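Long-range contacts in beta sliding clamp (Bartonella birtlesii LL-WM9, PDB 6PTR), which probably encircles DNA as a ring-shaped head-to-tail homodimer, tethering DNA polymerases and other proteins to it and so making replication processive: residues Gln51-Asp56 with Phe126-Pro131; Thr287-Arg292 with Leu307-Pro312; Ala295-Ile300 with Pro329-Phe334. All blocks are in the same frame, centred on the assembly; numbering follows the deposited sequence.

Contact 1. Residues Gln51-Asp56 with Phe126-Pro131; sequences QLKATD and FPESLP. With EDO (1,2-ethanediol), chain Q.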
loop_
_atom_site.group_PDB
_atom_site.type_symbol
_atom_site.label_atom_id
_atom_site.label_comp_id
_atom_site.label_asym_id
_atom_site.label_seq_id
_atom_site.Cartn_x
_atom_site.Cartn_y
_atom_site.Cartn_z
ATOM N N GLN C 51 -30.596 -11.513 0.817
ATOM C CA GLN C 51 -29.531 -12.044 1.656
ATOM C C GLN C 51 -28.313 -12.287 0.788
ATOM O O GLN C 51 -28.434 -12.863 -0.300
ATOM C CB GLN C 51 -29.936 -13.344 2.345
ATOM C CG GLN C 51 -28.879 -13.803 3.344
ATOM C CD GLN C 51 -29.149 -15.177 3.898
ATOM O OE1 GLN C 51 -29.687 -15.313 4.992
ATOM N NE2 GLN C 51 -28.764 -16.207 3.150
ATOM N N LEU C 52 -27.153 -11.830 1.260
ATOM C CA LEU C 52 -25.859 -12.141 0.660
ATOM C C LEU C 52 -25.173 -13.171 1.540
ATOM O O LEU C 52 -25.175 -13.032 2.761
ATOM C CB LEU C 52 -24.983 -10.886 0.552
ATOM C CG LEU C 52 -25.638 -9.714 -0.189
ATOM C CD1 LEU C 52 -24.721 -8.510 -0.222
ATOM C CD2 LEU C 52 -26.061 -10.142 -1.601
ATOM N N LYS C 53 -24.585 -14.205 0.931
ATOM C CA LYS C 53 -23.898 -15.242 1.701
ATOM C C LYS C 53 -22.562 -15.533 1.031
ATOM O O LYS C 53 -22.500 -15.639 -0.195
ATOM C CB LYS C 53 -24.747 -16.525 1.768
ATOM C CG LYS C 53 -24.149 -17.671 2.598
ATOM C CD LYS C 53 -24.990 -18.978 2.527
ATOM C CE LYS C 53 -26.243 -18.921 3.356
ATOM N NZ LYS C 53 -26.888 -20.275 3.427
ATOM N N ALA C 54 -21.493 -15.649 1.828
ATOM C CA ALA C 54 -20.210 -16.113 1.310
ATOM C C ALA C 54 -19.640 -17.114 2.301
ATOM O O ALA C 54 -19.970 -17.071 3.484
ATOM C CB ALA C 54 -19.201 -14.957 1.103
ATOM N N THR C 55 -18.774 -18.013 1.821
ATOM C CA THR C 55 -18.233 -19.042 2.705
ATOM C C THR C 55 -16.896 -19.500 2.144
ATOM O O THR C 55 -16.650 -19.411 0.940
ATOM C CB THR C 55 -19.170 -20.257 2.858
ATOM O OG1 THR C 55 -18.626 -21.172 3.824
ATOM C CG2 THR C 55 -19.312 -21.002 1.539
ATOM N N ASP C 56 -16.015 -19.952 3.032
ATOM C CA ASP C 56 -14.863 -20.727 2.597
ATOM C C ASP C 56 -14.921 -22.167 3.107
ATOM O O ASP C 56 -13.898 -22.858 3.111
ATOM C CB ASP C 56 -13.565 -20.037 3.025
ATOM C CG ASP C 56 -13.356 -20.030 4.533
ATOM O OD1 ASP C 56 -14.126 -20.659 5.281
ATOM O OD2 ASP C 56 -12.380 -19.380 4.964
ATOM N N PHE C 126 -24.277 -23.859 -4.508
ATOM C CA PHE C 126 -23.652 -23.165 -3.389
ATOM C C PHE C 126 -23.766 -23.990 -2.111
ATOM O O PHE C 126 -24.779 -24.664 -1.892
ATOM C CB PHE C 126 -24.292 -21.798 -3.188
ATOM C CG PHE C 126 -23.441 -20.852 -2.395
ATOM C CD1 PHE C 126 -22.409 -20.184 -3.015
ATOM C CD2 PHE C 126 -23.643 -20.668 -1.046
ATOM C CE1 PHE C 126 -21.603 -19.307 -2.293
ATOM C CE2 PHE C 126 -22.825 -19.792 -0.323
ATOM C CZ PHE C 126 -21.821 -19.127 -0.954
ATOM N N PRO C 127 -22.732 -23.980 -1.268
ATOM C CA PRO C 127 -22.807 -24.721 -0.001
ATOM C C PRO C 127 -23.923 -24.181 0.877
ATOM O O PRO C 127 -24.048 -22.974 1.090
ATOM C CB PRO C 127 -21.430 -24.480 0.638
ATOM C CG PRO C 127 -20.526 -24.175 -0.513
ATOM C CD PRO C 127 -21.394 -23.417 -1.504
ATOM N N GLU C 128 -24.741 -25.085 1.381
ATOM C CA GLU C 128 -25.721 -24.744 2.395
ATOM C C GLU C 128 -25.594 -25.770 3.502
ATOM O O GLU C 128 -25.443 -26.962 3.224
ATOM C CB GLU C 128 -27.144 -24.725 1.832
ATOM C CG GLU C 128 -28.185 -24.379 2.882
ATOM C CD GLU C 128 -29.507 -23.927 2.300
ATOM O OE1 GLU C 128 -29.724 -24.083 1.080
ATOM O OE2 GLU C 128 -30.335 -23.408 3.080
ATOM N N SER C 129 -25.609 -25.301 4.743
ATOM C CA SER C 129 -25.528 -26.164 5.911
ATOM C C SER C 129 -26.920 -26.514 6.427
ATOM O O SER C 129 -27.908 -25.838 6.134
ATOM C CB SER C 129 -24.731 -25.483 7.028
ATOM O OG SER C 129 -23.465 -25.054 6.571
ATOM N N LEU C 130 -26.982 -27.578 7.229
ATOM C CA LEU C 130 -28.159 -27.810 8.049
ATOM C C LEU C 130 -28.302 -26.685 9.074
ATOM O O LEU C 130 -27.354 -25.931 9.319
ATOM C CB LEU C 130 -28.058 -29.156 8.759
ATOM C CG LEU C 130 -28.178 -30.387 7.875
ATOM C CD1 LEU C 130 -27.904 -31.606 8.716
ATOM C CD2 LEU C 130 -29.563 -30.455 7.247
ATOM N N PRO C 131 -29.489 -26.531 9.659
ATOM C CA PRO C 131 -29.654 -25.542 10.732
ATOM C C PRO C 131 -28.671 -25.796 11.865
ATOM O O PRO C 131 -28.439 -26.937 12.269
ATOM C CB PRO C 131 -31.101 -25.756 11.188
ATOM C CG PRO C 131 -31.787 -26.320 9.980
ATOM C CD PRO C 131 -30.765 -27.191 9.316
HETATM C C1 EDO Q . -19.482 -23.145 8.812
HETATM O O1 EDO Q . -19.019 -24.478 8.565
HETATM C C2 EDO Q . -20.557 -22.806 7.789
HETATM O O2 EDO Q . -21.852 -23.102 8.329
HETATM O O HOH W 1 -25.529 -22.439 5.206
#
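This is a mainly apolar packing contact in the N-terminal domain, in which the loop leading from strand 114-119 to strand 136-141 lies against one face of the sheet containing strand 49-55. Phe126, its CG anti to the backbone N (chi1 -161°), brings its ring up to the strand, where Lys53 O meets Phe126 CZ obliquely at 3.6 Å. Lys53 also has CG anti to N, and its aliphatic part crosses the ring obliquely, with Lys53 CD 3.7 Å from Phe126 CE2. Ala54 CA stands at the ring edge, close to its plane. Thr55 puts its methyl in the crowded position between N and the carbonyl carbon. There Thr55 CG2 lies 4.0 Å from Phe126 CZ and equally far from Pro127 CG, while OG1 turns to Leu57 N and Leu59 O. Pro127 also backs the aromatic ring: its CD is 3.4 Å above the plane of Phe126, toward the rim.

The polar end is joined through water. A bend at chi3 (-76°) carries the Lys53 ammonium to a water, which accepts from Lys53 NZ at 3.1 Å and from Ser129 N at 2.9 Å. Glu128 lies nearby with opposite charge but not in contact, and Glu60 forms only a long, weak ion pair. Ser129 OG holds ethanediol O2 at 3.1 Å, and this probable crystallisation solute also reaches Lys237.

Leu52 points to the other side of the sheet, onto Phe18, Ser21 and Val25 of helix 15-26, while strands 40-46 and 59-69 flank strand 49-55.

Contact 2. Residues Thr287-Arg292 with Leu307-Pro312; sequences TISNDR and LVVNNP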
loop_
_atom_site.group_PDB
_atom_site.type_symbol
_atom_site.label_atom_id
_atom_site.label_comp_id
_atom_site.label_asym_id
_atom_site.label_seq_id
_atom_site.Cartn_x
_atom_site.Cartn_y
_atom_site.Cartn_z
ATOM N N THR C 287 15.412 -0.007 14.782
ATOM C CA THR C 287 15.465 0.295 13.354
ATOM C C THR C 287 16.559 -0.511 12.667
ATOM O O THR C 287 16.447 -0.807 11.467
ATOM C CB THR C 287 15.710 1.791 13.131
ATOM O OG1 THR C 287 14.800 2.576 13.926
ATOM C CG2 THR C 287 15.510 2.185 11.657
ATOM N N ILE C 288 17.624 -0.869 13.400
ATOM C CA ILE C 288 18.745 -1.573 12.764
ATOM C C ILE C 288 18.537 -3.075 12.683
ATOM O O ILE C 288 19.416 -3.780 12.167
ATOM C CB ILE C 288 20.081 -1.294 13.496
ATOM C CG1 ILE C 288 20.010 -1.808 14.924
ATOM C CG2 ILE C 288 20.377 0.198 13.536
ATOM C CD1 ILE C 288 21.392 -1.779 15.624
ATOM N N SER C 289 17.420 -3.599 13.185
ATOM C CA SER C 289 17.260 -5.049 13.192
ATOM C C SER C 289 16.834 -5.554 11.821
ATOM O O SER C 289 16.379 -4.788 10.965
ATOM C CB SER C 289 16.239 -5.477 14.248
ATOM O OG SER C 289 16.743 -5.221 15.546
ATOM N N ASN C 290 17.005 -6.856 11.610
ATOM C CA ASN C 290 16.626 -7.470 10.333
ATOM C C ASN C 290 16.153 -8.898 10.611
ATOM O O ASN C 290 15.773 -9.220 11.740
ATOM C CB ASN C 290 17.780 -7.372 9.315
ATOM C CG ASN C 290 19.009 -8.206 9.706
ATOM O OD1 ASN C 290 18.966 -9.007 10.631
ATOM N ND2 ASN C 290 20.107 -8.027 8.966
ATOM N N ASP C 291 16.207 -9.768 9.591
ATOM C CA ASP C 291 15.654 -11.118 9.723
ATOM C C ASP C 291 16.383 -11.983 10.748
ATOM O O ASP C 291 15.840 -13.013 11.167
ATOM C CB ASP C 291 15.672 -11.834 8.375
ATOM C CG ASP C 291 14.790 -11.162 7.347
ATOM O OD1 ASP C 291 13.822 -10.477 7.756
ATOM O OD2 ASP C 291 15.072 -11.314 6.139
ATOM N N ARG C 292 17.591 -11.609 11.165
ATOM C CA ARG C 292 18.303 -12.429 12.146
ATOM C C ARG C 292 17.609 -12.444 13.493
ATOM O O ARG C 292 17.777 -13.394 14.264
ATOM C CB ARG C 292 19.734 -11.924 12.337
ATOM C CG ARG C 292 20.622 -12.111 11.130
ATOM C CD ARG C 292 21.990 -11.522 11.400
ATOM N NE ARG C 292 22.914 -11.678 10.288
ATOM C CZ ARG C 292 23.840 -12.630 10.205
ATOM N NH1 ARG C 292 23.970 -13.541 11.164
ATOM N NH2 ARG C 292 24.646 -12.657 9.167
ATOM N N LEU C 307 18.676 0.731 26.787
ATOM C CA LEU C 307 18.269 -0.189 25.739
ATOM C C LEU C 307 19.441 -0.343 24.790
ATOM O O LEU C 307 20.097 0.644 24.469
ATOM C CB LEU C 307 17.069 0.361 24.959
ATOM C CG LEU C 307 15.850 0.709 25.784
ATOM C CD1 LEU C 307 14.793 1.333 24.893
ATOM C CD2 LEU C 307 15.326 -0.558 26.424
ATOM N N VAL C 308 19.711 -1.568 24.338
ATOM C CA VAL C 308 20.781 -1.793 23.367
ATOM C C VAL C 308 20.326 -2.819 22.344
ATOM O O VAL C 308 19.822 -3.890 22.709
ATOM C CB VAL C 308 22.091 -2.274 24.017
ATOM C CG1 VAL C 308 23.143 -2.421 22.915
ATOM C CG2 VAL C 308 22.570 -1.300 25.060
ATOM N N VAL C 309 20.563 -2.519 21.063
ATOM C CA VAL C 309 20.314 -3.450 19.958
ATOM C C VAL C 309 21.615 -3.624 19.189
ATOM O O VAL C 309 22.331 -2.649 18.950
ATOM C CB VAL C 309 19.203 -2.959 19.010
ATOM C CG1 VAL C 309 18.988 -3.928 17.831
ATOM C CG2 VAL C 309 17.896 -2.743 19.779
ATOM N N ASN C 310 21.938 -4.874 18.835
ATOM C CA ASN C 310 23.135 -5.179 18.053
ATOM C C ASN C 310 22.696 -6.016 16.866
ATOM O O ASN C 310 21.922 -6.963 17.036
ATOM C CB ASN C 310 24.202 -5.953 18.852
ATOM C CG ASN C 310 24.843 -5.122 19.967
ATOM O OD1 ASN C 310 25.600 -4.185 19.705
ATOM N ND2 ASN C 310 24.550 -5.476 21.217
ATOM N N ASN C 311 23.167 -5.665 15.675
ATOM C CA ASN C 311 22.869 -6.440 14.468
ATOM C C ASN C 311 24.156 -6.545 13.670
ATOM O O ASN C 311 24.736 -5.526 13.285
ATOM C CB ASN C 311 21.749 -5.788 13.645
ATOM C CG ASN C 311 21.546 -6.418 12.248
ATOM O OD1 ASN C 311 22.222 -7.351 11.835
ATOM N ND2 ASN C 311 20.591 -5.856 11.496
ATOM N N PRO C 312 24.649 -7.759 13.416
ATOM C CA PRO C 312 25.959 -7.882 12.765
ATOM C C PRO C 312 25.986 -7.357 11.351
ATOM O O PRO C 312 27.080 -7.174 10.804
ATOM C CB PRO C 312 26.220 -9.394 12.784
ATOM C CG PRO C 312 24.848 -9.997 12.810
ATOM C CD PRO C 312 24.034 -9.071 13.688
#
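Between helix 275-285 and strand 295-301 of the C-terminal domain the chain makes an Asx turn at Asn290, and residues 287-292 pack there on the end of strand 304-311. Thr287 OG1 bonds to Lys88 of the second subunit and Ile288 packs on Phe116 of that subunit, placing the contact at the head-to-tail dimer interface. Ile288 has CG1 in the crowded position between N and the carbonyl carbon; it slides past Val309, bringing Ile288 CG1 to 3.7 Å from Val309 CG1. The backbone of Ile288 gives the one direct hydrogen bond: Asn311 ND2 donates to Ile288 O over a very short 2.5 Å, nearly straight (167°) and in the carbonyl plane. Ser314 OG is a second partner of that oxygen. Ser289 OG then rests on a methyl, 3.5 Å from Val309 CG1. Asn290 crosses Asn311 at about a right angle, their amide planes 65° apart; Asn290 ND2 and Asn311 ND2, both donors, sit 3.4 Å apart without bonding. Asn290 OD1 accepts from Arg292 N at 3.0 Å, the donor standing above the carbonyl plane (40° out of it) and not on a lone pair, which closes the turn. Asp313 OD2 takes both Asn290 ND2 and Arg292 NE. Arg292, extended from CG to NE, meets Pro312 tip to tip: Pro312 CG stands 3.5 Å above one guanidinium face, toward the rim, and Arg292 CD is 3.5 Å from that same CG.

Contact 3. Residues Ala295-Ile300 with Pro329-Phe334; sequences AVKLTI and PLEIGF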
loop_
_atom_site.group_PDB
_atom_site.type_symbol
_atom_site.label_atom_id
_atom_site.label_comp_id
_atom_site.label_asym_id
_atom_site.label_seq_id
_atom_site.Cartn_x
_atom_site.Cartn_y
_atom_site.Cartn_z
ATOM N N ALA C 295 16.113 -8.663 18.832
ATOM C CA ALA C 295 16.356 -8.596 20.262
ATOM C C ALA C 295 16.717 -7.170 20.660
ATOM O O ALA C 295 17.455 -6.476 19.954
ATOM C CB ALA C 295 17.484 -9.560 20.661
ATOM N N VAL C 296 16.169 -6.719 21.787
ATOM C CA VAL C 296 16.638 -5.510 22.449
ATOM C C VAL C 296 16.958 -5.887 23.887
ATOM O O VAL C 296 16.182 -6.599 24.539
ATOM C CB VAL C 296 15.616 -4.353 22.367
ATOM C CG1 VAL C 296 14.260 -4.770 22.952
ATOM C CG2 VAL C 296 16.141 -3.116 23.098
ATOM N N LYS C 297 18.131 -5.461 24.358
ATOM C CA LYS C 297 18.565 -5.706 25.727
ATOM C C LYS C 297 18.182 -4.527 26.601
ATOM O O LYS C 297 18.496 -3.378 26.280
ATOM C CB LYS C 297 20.081 -5.917 25.790
ATOM C CG LYS C 297 20.575 -6.035 27.213
ATOM C CD LYS C 297 22.030 -6.518 27.309
ATOM C CE LYS C 297 23.020 -5.499 26.873
ATOM N NZ LYS C 297 24.366 -5.984 27.345
ATOM N N LEU C 298 17.460 -4.817 27.674
ATOM C CA LEU C 298 17.125 -3.834 28.696
ATOM C C LEU C 298 18.110 -4.019 29.835
ATOM O O LEU C 298 18.160 -5.089 30.452
ATOM C CB LEU C 298 15.692 -4.009 29.212
ATOM C CG LEU C 298 14.517 -3.587 28.328
ATOM C CD1 LEU C 298 14.539 -4.270 26.993
ATOM C CD2 LEU C 298 13.179 -3.858 29.045
ATOM N N THR C 299 18.873 -2.985 30.125
ATOM C CA THR C 299 19.733 -2.975 31.300
ATOM C C THR C 299 19.059 -2.096 32.336
ATOM O O THR C 299 18.994 -0.870 32.174
ATOM C CB THR C 299 21.125 -2.465 30.954
ATOM O OG1 THR C 299 21.696 -3.338 29.964
ATOM C CG2 THR C 299 22.006 -2.448 32.199
ATOM N N ILE C 300 18.551 -2.718 33.399
ATOM C CA ILE C 300 17.676 -2.044 34.348
ATOM C C ILE C 300 18.465 -1.810 35.618
ATOM O O ILE C 300 19.005 -2.755 36.210
ATOM C CB ILE C 300 16.404 -2.850 34.642
ATOM C CG1 ILE C 300 15.814 -3.430 33.365
ATOM C CG2 ILE C 300 15.359 -1.958 35.318
ATOM C CD1 ILE C 300 14.752 -4.470 33.638
ATOM N N PRO C 329 19.666 -4.864 40.088
ATOM C CA PRO C 329 19.855 -4.594 38.653
ATOM C C PRO C 329 19.662 -5.858 37.820
ATOM O O PRO C 329 19.936 -6.970 38.266
ATOM C CB PRO C 329 21.293 -4.076 38.577
ATOM C CG PRO C 329 21.523 -3.448 39.961
ATOM C CD PRO C 329 20.774 -4.343 40.912
ATOM N N LEU C 330 19.162 -5.682 36.603
ATOM C CA LEU C 330 18.829 -6.825 35.768
ATOM C C LEU C 330 19.106 -6.474 34.320
ATOM O O LEU C 330 18.770 -5.378 33.872
ATOM C CB LEU C 330 17.360 -7.226 35.944
ATOM C CG LEU C 330 16.764 -8.308 35.045
ATOM C CD1 LEU C 330 17.455 -9.647 35.255
ATOM C CD2 LEU C 330 15.279 -8.442 35.324
ATOM N N GLU C 331 19.703 -7.418 33.592
ATOM C CA GLU C 331 19.821 -7.342 32.143
ATOM C C GLU C 331 18.923 -8.417 31.548
ATOM O O GLU C 331 19.067 -9.604 31.878
ATOM C CB GLU C 331 21.270 -7.544 31.689
ATOM C CG GLU C 331 22.224 -6.464 32.138
ATOM C CD GLU C 331 23.548 -6.517 31.373
ATOM O OE1 GLU C 331 24.392 -7.367 31.705
ATOM O OE2 GLU C 331 23.725 -5.722 30.424
ATOM N N ILE C 332 17.986 -8.004 30.707
ATOM C CA ILE C 332 16.992 -8.912 30.158
ATOM C C ILE C 332 16.677 -8.477 28.740
ATOM O O ILE C 332 16.590 -7.278 28.441
ATOM C CB ILE C 332 15.727 -8.951 31.055
ATOM C CG1 ILE C 332 14.731 -10.009 30.562
ATOM C CG2 ILE C 332 15.069 -7.574 31.121
ATOM C CD1 ILE C 332 13.626 -10.321 31.635
ATOM N N GLY C 333 16.516 -9.454 27.855
ATOM C CA GLY C 333 16.270 -9.192 26.452
ATOM C C GLY C 333 14.844 -9.559 26.092
ATOM O O GLY C 333 14.272 -10.487 26.659
ATOM N N PHE C 334 14.299 -8.855 25.109
ATOM C CA PHE C 334 12.990 -9.140 24.530
ATOM C C PHE C 334 13.030 -8.891 23.033
ATOM O O PHE C 334 13.852 -8.128 22.530
ATOM C CB PHE C 334 11.880 -8.249 25.123
ATOM C CG PHE C 334 11.600 -8.507 26.569
ATOM C CD1 PHE C 334 10.880 -9.628 26.959
ATOM C CD2 PHE C 334 12.048 -7.627 27.545
ATOM C CE1 PHE C 334 10.612 -9.864 28.303
ATOM C CE2 PHE C 334 11.797 -7.865 28.889
ATOM C CZ PHE C 334 11.073 -8.980 29.267
#
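The ring of Phe334 is met at its edge, near its plane, by a leucine methyl: Leu298 CD2 comes within 4.2 Å of Phe334 CD2. The second flat group, the Glu331 carboxylate, is approached from above, where Lys297 NZ lies 3.2 Å from Glu331 OE2 and 36° out of the plane in a salt bridge. Lys297 reaches it by bending at chi3 (71°), and faces Gly333, which has no side chain, in a non-hydrogen-bonded pair. Lys297, Thr299 and Glu331 share one sheet face, Thr299 lying beside Glu331 and pointing the same way.

These groups decorate a strand pair with N-to-C directions 159° apart, close to antiparallel. Its hydrogen-bonded pairs are Val296 with Phe334, Leu298 with Ile332 and Ile300 with Leu330, each joined by two backbone bonds; Leu298 N to Ile332 O measures 2.7 Å. CA-H...O contacts supplement them, as between Gly333 CA and Val296 O at 3.2 Å. These six residues form the other, apolar face, where Ile300 CD1 is 4.0 Å from Ile332 CG2.

Strand 304-311 flanks 295-301 on its other side, Gly333 bonds to Val379 near the C-terminus, and the apolar face is covered by helix 336-345 over Val296 and Phe334 and by Leu355 of strand 350-355 over Ile300 and Leu330.

Contacts 2 and 3 both reach one four-stranded sheet of the C-terminal domain. Their centres are 14 Å apart, and their segments alternate along the chain: strands 295-301 and 304-311 are neighbours, joined by a probable hydrogen bond from Lys297 N to Val308 O (2.8 Å) and by Val309 CG2 packing on Val296 CG2 (3.8 Å). Contact 1 belongs to the N-terminal domain, across the chain's centre, with its centre about 48 Å from that of contact 2 and 51 Å from that of contact 3. Head-to-tail dimerisation relates these distant ends: contact 2 meets Phe116 and Gln119 of the second subunit, on the strand that, in each subunit, precedes the loop of contact 1.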